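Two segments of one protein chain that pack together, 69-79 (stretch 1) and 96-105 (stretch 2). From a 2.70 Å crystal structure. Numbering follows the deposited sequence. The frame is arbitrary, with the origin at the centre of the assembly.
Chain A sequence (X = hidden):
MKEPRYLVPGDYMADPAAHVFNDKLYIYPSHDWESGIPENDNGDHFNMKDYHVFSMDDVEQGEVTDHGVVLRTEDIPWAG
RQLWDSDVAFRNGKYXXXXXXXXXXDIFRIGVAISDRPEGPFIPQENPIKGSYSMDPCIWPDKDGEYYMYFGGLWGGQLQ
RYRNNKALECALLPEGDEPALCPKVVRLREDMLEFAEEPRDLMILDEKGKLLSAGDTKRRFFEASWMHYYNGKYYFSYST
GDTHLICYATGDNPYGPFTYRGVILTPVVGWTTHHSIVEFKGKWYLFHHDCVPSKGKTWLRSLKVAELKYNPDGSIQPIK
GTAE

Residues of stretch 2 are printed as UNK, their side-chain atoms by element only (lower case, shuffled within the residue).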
# COMPACT_ATOMS: atom_id res chain seq x y z
N VAL A 69 11.89 21.95 -14.33
CA VAL A 69 11.35 20.96 -13.40
C VAL A 69 10.13 21.51 -12.66
O VAL A 69 10.15 22.62 -12.14
CB VAL A 69 12.42 20.52 -12.38
CG1 VAL A 69 11.82 19.55 -11.37
CG2 VAL A 69 13.61 19.90 -13.09
N VAL A 70 9.06 20.72 -12.63
CA VAL A 70 7.83 21.12 -11.95
C VAL A 70 7.52 20.19 -10.78
O VAL A 70 6.62 20.48 -9.98
CB VAL A 70 6.63 21.10 -12.92
CG1 VAL A 70 6.79 22.18 -13.98
CG2 VAL A 70 6.49 19.73 -13.55
N LEU A 71 8.25 19.09 -10.69
CA LEU A 71 8.05 18.11 -9.63
C LEU A 71 9.25 17.17 -9.54
O LEU A 71 9.77 16.73 -10.56
CB LEU A 71 6.78 17.30 -9.88
CG LEU A 71 6.31 16.36 -8.77
CD1 LEU A 71 5.83 17.15 -7.56
CD2 LEU A 71 5.22 15.42 -9.27
N ARG A 72 9.68 16.88 -8.31
CA ARG A 72 10.73 15.90 -8.09
C ARG A 72 10.41 15.04 -6.86
O ARG A 72 9.62 15.45 -6.01
CB ARG A 72 12.10 16.57 -7.93
CG ARG A 72 12.25 17.41 -6.67
CD ARG A 72 13.61 18.10 -6.61
NE ARG A 72 13.80 19.04 -7.70
CZ ARG A 72 13.49 20.34 -7.63
NH1 ARG A 72 12.99 20.84 -6.52
NH2 ARG A 72 13.70 21.13 -8.68
N THR A 73 11.02 13.86 -6.79
CA THR A 73 10.74 12.91 -5.71
C THR A 73 10.99 13.48 -4.31
O THR A 73 10.32 13.08 -3.36
CB THR A 73 11.55 11.61 -5.88
OG1 THR A 73 12.95 11.92 -5.90
CG2 THR A 73 11.17 10.92 -7.18
N GLU A 74 11.94 14.40 -4.19
CA GLU A 74 12.24 15.01 -2.90
C GLU A 74 11.07 15.82 -2.37
O GLU A 74 10.83 15.88 -1.16
CB GLU A 74 13.48 15.90 -2.98
CG GLU A 74 14.78 15.17 -3.28
CD GLU A 74 15.11 15.12 -4.76
OE1 GLU A 74 16.28 15.35 -5.11
OE2 GLU A 74 14.19 14.86 -5.56
N ASP A 75 10.33 16.46 -3.28
CA ASP A 75 9.22 17.32 -2.90
C ASP A 75 7.98 16.53 -2.49
O ASP A 75 7.03 17.09 -1.95
CB ASP A 75 8.88 18.28 -4.05
CG ASP A 75 10.07 19.09 -4.52
OD1 ASP A 75 11.05 19.19 -3.75
OD2 ASP A 75 10.02 19.62 -5.64
N ILE A 76 7.99 15.23 -2.76
CA ILE A 76 6.85 14.37 -2.43
C ILE A 76 7.05 13.73 -1.05
O ILE A 76 8.04 13.05 -0.82
CB ILE A 76 6.64 13.28 -3.50
CG1 ILE A 76 6.59 13.90 -4.89
CG2 ILE A 76 5.38 12.49 -3.22
CD1 ILE A 76 6.49 12.89 -6.01
N PRO A 77 6.10 13.97 -0.13
CA PRO A 77 6.20 13.51 1.26
C PRO A 77 6.17 11.98 1.41
O PRO A 77 6.90 11.44 2.24
CB PRO A 77 4.97 14.12 1.92
CG PRO A 77 4.61 15.29 1.05
CD PRO A 77 4.93 14.83 -0.34
N TRP A 78 5.34 11.31 0.62
CA TRP A 78 5.20 9.86 0.73
C TRP A 78 6.14 9.14 -0.22
O TRP A 78 6.01 7.93 -0.43
CB TRP A 78 3.75 9.44 0.45
CG TRP A 78 3.28 9.75 -0.94
CD1 TRP A 78 2.80 10.94 -1.40
CD2 TRP A 78 3.23 8.84 -2.06
NE1 TRP A 78 2.46 10.83 -2.73
CE2 TRP A 78 2.71 9.56 -3.16
CE3 TRP A 78 3.57 7.50 -2.23
CZ2 TRP A 78 2.53 8.98 -4.41
CZ3 TRP A 78 3.40 6.92 -3.48
CH2 TRP A 78 2.88 7.66 -4.55
N ALA A 79 7.09 9.88 -0.78
CA ALA A 79 7.95 9.37 -1.84
C ALA A 79 8.82 8.18 -1.45
O ALA A 79 9.42 8.16 -0.37
CB ALA A 79 8.81 10.48 -2.42
N UNK A 96 -4.61 19.12 -12.52
CA UNK A 96 -4.29 18.00 -11.65
C UNK A 96 -3.34 17.03 -12.32
O UNK A 96 -3.69 16.38 -13.31
c UNK A 96 -7.48 18.91 -11.04
c UNK A 96 -8.27 19.67 -8.91
c UNK A 96 -5.57 17.27 -11.24
o UNK A 96 -9.14 20.44 -8.16
c UNK A 96 -6.47 18.12 -9.03
c UNK A 96 -7.33 18.89 -8.28
c UNK A 96 -6.53 18.12 -10.42
c UNK A 96 -8.35 19.69 -10.29
N UNK A 97 -2.13 16.92 -11.78
CA UNK A 97 -1.14 15.98 -12.30
C UNK A 97 -1.21 14.65 -11.55
O UNK A 97 -1.11 14.62 -10.32
c UNK A 97 2.94 17.51 -13.72
c UNK A 97 0.27 16.55 -12.21
s UNK A 97 3.02 16.24 -12.46
c UNK A 97 1.36 15.55 -12.57
N UNK A 98 -1.39 13.56 -12.28
CA UNK A 98 -1.45 12.24 -11.68
C UNK A 98 -0.19 11.44 -11.99
O UNK A 98 0.04 11.03 -13.12
c UNK A 98 -5.74 13.77 -11.95
c UNK A 98 -2.70 11.49 -12.16
c UNK A 98 -4.65 11.64 -10.56
o UNK A 98 -7.54 13.84 -10.40
c UNK A 98 -6.37 13.27 -10.83
c UNK A 98 -5.83 12.21 -10.13
c UNK A 98 -4.55 13.19 -12.37
c UNK A 98 -3.99 12.12 -11.69
N UNK A 99 0.62 11.23 -10.96
CA UNK A 99 1.90 10.55 -11.12
C UNK A 99 1.94 9.21 -10.40
O UNK A 99 1.43 9.08 -9.29
c UNK A 99 2.91 11.85 -9.18
c UNK A 99 3.37 11.45 -6.85
c UNK A 99 2.68 12.60 -6.51
c UNK A 99 2.22 13.00 -8.83
c UNK A 99 2.10 13.38 -7.50
c UNK A 99 3.04 11.45 -10.62
c UNK A 99 3.49 11.09 -8.18
N UNK A 100 2.56 8.21 -11.04
CA UNK A 100 2.81 6.91 -10.40
C UNK A 100 4.13 6.95 -9.65
O UNK A 100 5.08 7.58 -10.10
c UNK A 100 3.44 6.80 -12.69
c UNK A 100 2.90 5.96 -11.59
c UNK A 100 2.95 8.21 -12.45
N UNK A 101 4.19 6.28 -8.50
CA UNK A 101 5.38 6.30 -7.66
C UNK A 101 5.29 5.20 -6.62
O UNK A 101 4.29 5.08 -5.92
c UNK A 101 6.76 7.91 -6.12
c UNK A 101 6.52 9.09 -5.19
c UNK A 101 5.52 7.66 -6.98
c UNK A 101 7.99 8.16 -6.98
N UNK A 102 6.35 4.40 -6.51
CA UNK A 102 6.41 3.40 -5.46
C UNK A 102 6.47 4.12 -4.13
O UNK A 102 7.22 5.08 -3.97
c UNK A 102 8.77 -0.34 -7.99
c UNK A 102 7.61 1.59 -6.84
c UNK A 102 8.81 0.65 -6.84
c UNK A 102 7.64 2.51 -5.63
n UNK A 102 9.96 -1.23 -7.96
N UNK A 103 5.66 3.67 -3.17
CA UNK A 103 5.69 4.25 -1.83
C UNK A 103 6.93 3.78 -1.08
O UNK A 103 7.84 3.19 -1.66
c UNK A 103 4.41 3.92 -1.06
o UNK A 103 5.04 1.62 -1.22
c UNK A 103 4.11 2.43 -1.04
o UNK A 103 2.93 2.07 -0.83
N UNK A 104 6.96 4.03 0.22
CA UNK A 104 8.11 3.64 1.03
C UNK A 104 8.11 2.13 1.31
O UNK A 104 8.98 1.63 2.03
c UNK A 104 8.09 6.80 3.28
c UNK A 104 8.32 5.95 2.05
o UNK A 104 8.01 6.29 4.40
c UNK A 104 8.15 4.46 2.32
n UNK A 104 7.97 8.10 3.07
N UNK A 105 7.15 1.43 0.73
CA UNK A 105 7.11 -0.03 0.80
C UNK A 105 7.34 -0.64 -0.58
O UNK A 105 7.04 -1.82 -0.80
c UNK A 105 5.77 -0.50 1.37
c UNK A 105 5.52 0.00 2.78
n UNK A 105 6.37 -0.43 3.71
o UNK A 105 4.59 0.76 3.03
O HOH W 1 5.16 6.13 1.36

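Position 96 has one carbon leading to a ring of six carbons that bears one oxygen. Nothing of it reaches stretch 1. A phenol of this kind is Tyr96.

Position 97 has four side-chain atoms in an unbranched row: two carbons, a sulfur, a carbon. They touch Val70 and Leu71. A sulfur within the chain identifies Met97. Its CB points toward stretch 1. SD of Met97 lies 4.0 Å from Leu71 CD2, and CE lies 4.2 Å from Val70 CG2.

Position 98 repeats the pattern of 96: one carbon, a six-carbon ring and an oxygen. It is out of reach of stretch 1. This is Tyr98, and its OH is hydrogen-bonded elsewhere in the structure.

Position 99 has one carbon and a six-carbon ring with no oxygen. The ring meets Leu71, Ile76 and Trp78. A bare ring means Phe99. Leu71 CD2 sits over one face, 4.3 Å from the ring centroid, in a CH-pi contact. CE1 of Phe99 is 3.5 Å from Ile76 CD1 and 3.6 Å from Trp78 CZ2.

Position 100 has three carbons that close a ring onto the backbone N. That closure occurs only in proline, so this is Pro100. Its CB points away, and it makes no contact.

Position 101 has four carbons, forked at the second. They touch Thr73, Ile76, Trp78 and Ala79. The fork lies beyond CB, which gives Leu101. Its CB points toward stretch 1 and is 3.6 Å from Trp78 CH2. CD2 of Leu101 lies over the six-membered ring of Trp78, 4.0 Å from its centroid and 13° off the normal, a second CH-pi contact. CD2 is also 3.9 Å from both Ile76 CD1 and Ala79 CB.

Position 102 has four carbons in a row ending in a nitrogen, the pattern of Lys102. Chi2 to chi4 are all t, so the chain is extended. Its CB points away from stretch 1.

Position 103 has two carbons, the second carrying two oxygens. The first touches the Trp78 ring. A carboxylate this short is Asp103. Its CB is 3.9 Å from Trp78 CE3, at the edge of the indole. CB points sideways, and the carboxylate does not approach stretch 1. OD1 of Asp103 accepts a hydrogen bond from the backbone N of position 105 at 2.9 Å.

Position 104 has three carbons, the third carrying one oxygen and one nitrogen. They touch Pro77, Trp78 and Ala79. This amide is Gln104. Its end comes nearer to stretch 1, with NE2 3.6 Å from Pro77 O and CG 3.5 Å from Ala79 O. Neither is a hydrogen bond.

Position 105 has two carbons, the second carrying one oxygen and one nitrogen. The shorter amide is Asn105, out of reach of stretch 1.

The contact is mainly apolar packing. In the strand, 97, 99 and 101 point toward stretch 1 and meet Leu71, Ile76 and Trp78. The type I turn from Ile76 to Ala79 contains Trp78, which has the largest covered area. No direct hydrogen bond crosses. Water 1 does bridge the stretches: it donates to Trp78 O at 2.7 Å and accepts from Gln104 N at 3.0 Å.

Stretch 2 96-105: YMYFPLKDQN
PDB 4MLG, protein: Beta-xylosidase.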